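Local coordinates for N5-Carboxyaminoimidazole ribonucleotide synthetase (PDB 3ORQ) that catalyses the ATP-dependent carboxylation of 5-aminoimidazole ribonucleotide with bicarbonate to N5-carboxyaminoimidazole ribonucleotide, a step of purine biosynthesis, at the interface of chains A and B. Numbering follows the deposited sequence. Chains: chain A/B, N5-Carboxyaminoimidazole ribonucleotide synthetase.

The interface of chains A and B. Residues chain A 287-288, 296, 302-304; chain B 334-335, 337.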
# COMPACT_ATOMS: atom_id res chain seq x y z
N ASP A 287 3.56 6.76 -9.10
CA ASP A 287 2.16 6.40 -9.30
C ASP A 287 1.98 4.88 -9.34
O ASP A 287 0.84 4.37 -9.30
CB ASP A 287 1.60 7.07 -10.57
CG ASP A 287 2.50 6.89 -11.80
OD1 ASP A 287 3.61 6.34 -11.68
OD2 ASP A 287 2.09 7.31 -12.91
N TYR A 288 3.10 4.15 -9.45
CA TYR A 288 3.14 2.68 -9.35
C TYR A 288 4.39 2.35 -8.53
O TYR A 288 5.39 3.05 -8.64
CB TYR A 288 3.32 2.01 -10.70
CG TYR A 288 2.21 2.29 -11.73
CD1 TYR A 288 2.34 3.38 -12.62
CD2 TYR A 288 1.09 1.47 -11.83
CE1 TYR A 288 1.37 3.67 -13.56
CE2 TYR A 288 0.06 1.77 -12.78
CZ TYR A 288 0.24 2.88 -13.64
OH TYR A 288 -0.70 3.19 -14.59
N LEU A 296 1.83 -7.06 -11.82
CA LEU A 296 1.22 -6.85 -13.12
C LEU A 296 1.93 -7.71 -14.17
O LEU A 296 1.27 -8.40 -14.95
CB LEU A 296 1.27 -5.35 -13.53
CG LEU A 296 0.28 -4.40 -12.86
CD1 LEU A 296 0.62 -3.00 -13.30
CD2 LEU A 296 -1.22 -4.77 -13.18
N SER A 302 -0.96 -5.84 -18.85
CA SER A 302 -0.24 -4.69 -19.43
C SER A 302 0.43 -3.87 -18.35
O SER A 302 -0.11 -3.76 -17.21
CB SER A 302 -1.15 -3.78 -20.25
OG SER A 302 -1.71 -4.53 -21.31
N LEU A 303 1.61 -3.31 -18.70
CA LEU A 303 2.40 -2.50 -17.78
C LEU A 303 2.17 -1.07 -18.19
O LEU A 303 1.93 -0.82 -19.34
CB LEU A 303 3.92 -2.79 -17.94
CG LEU A 303 4.33 -4.20 -17.48
CD1 LEU A 303 5.80 -4.50 -17.68
CD2 LEU A 303 3.98 -4.33 -16.01
N PRO A 304 2.25 -0.12 -17.24
CA PRO A 304 2.17 1.28 -17.68
C PRO A 304 3.39 1.57 -18.55
O PRO A 304 4.45 1.01 -18.30
CB PRO A 304 2.24 2.05 -16.40
CG PRO A 304 3.00 1.08 -15.44
CD PRO A 304 2.43 -0.24 -15.79
N PRO B 334 -3.50 -0.66 -16.88
CA PRO B 334 -2.82 -0.48 -15.60
C PRO B 334 -3.16 0.87 -14.98
O PRO B 334 -3.09 1.02 -13.74
CB PRO B 334 -1.31 -0.46 -16.01
CG PRO B 334 -1.32 -0.05 -17.49
CD PRO B 334 -2.57 -0.77 -18.01
N GLU B 335 -3.42 1.87 -15.81
CA GLU B 335 -3.75 3.21 -15.28
C GLU B 335 -5.11 3.25 -14.54
O GLU B 335 -5.50 4.30 -14.03
CB GLU B 335 -3.66 4.27 -16.39
CG GLU B 335 -4.92 4.39 -17.25
CD GLU B 335 -5.10 3.27 -18.28
OE1 GLU B 335 -4.23 2.35 -18.37
OE2 GLU B 335 -6.13 3.33 -19.01
N HIS B 337 -5.48 1.29 -11.74
CA HIS B 337 -5.09 1.03 -10.36
C HIS B 337 -6.19 0.25 -9.62
O HIS B 337 -6.77 0.74 -8.65
CB HIS B 337 -4.79 2.33 -9.62
CG HIS B 337 -3.61 3.07 -10.15
ND1 HIS B 337 -3.72 4.23 -10.89
CD2 HIS B 337 -2.28 2.83 -10.03
CE1 HIS B 337 -2.52 4.65 -11.24
NE2 HIS B 337 -1.63 3.82 -10.72
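The loop of A:Asp287 and A:Tyr288, which leads into helix 290-298, and the loop 302-304 beyond that helix receive the 3-10 turn 334-336 of chain B and B:His337 just after it. This is one patch of a two-fold symmetric interface between two copies of an ATP-grasp enzyme of the PurK/PurT family; the same contact recurs with the chains exchanged, and the pairing may represent a dimer, though the structure alone does not show it. The phenol of A:Tyr288 crosses to chain B with the imidazole of B:His337 over one face and the carbonyl carbon of B:Pro334 in plane at its edge. With CG anti to its own carbonyl carbon (chi1 -60°), its ring stands between A:Pro304 of its own chain and that imidazole. CG of A:Pro304 lies over the centre of one ring face, 3.5 Å above the plane, and would limit tilting of the ring. On the opposite face NE2 of B:His337 sits toward the rim, 3.4 Å from CE2 of A:Tyr288. The two side chains come in at about a right angle, yet their ring planes are tilted by only about 30°; the imidazole is offset, its NE2/CD2 side over the CE2/CD2 rim of the phenol. That same NE2 donates a weak, clearly bent hydrogen bond to the backbone carbonyl O of A:Asp287 (2.9 Å, 129° at the hydrogen). The carboxylate of A:Asp287 stays farther off, OD2 being 5.5 Å from NE2 of B:His337; at most it might favour a protonated imidazole. At the tip of A:Tyr288, the hydroxyl comes up against the backbone of B:Pro334 and B:Glu335. The pyrrolidine of B:Pro334 packs against loop 302-304: its CG is 3.6 Å from N of A:Pro304, and its CB is 3.8 Å from CD of that proline. Its CD faces CB of A:Ser302 at 4.0 Å, while CD1 of A:Leu296 reaches CB of B:Pro334 more loosely from helix 290-298.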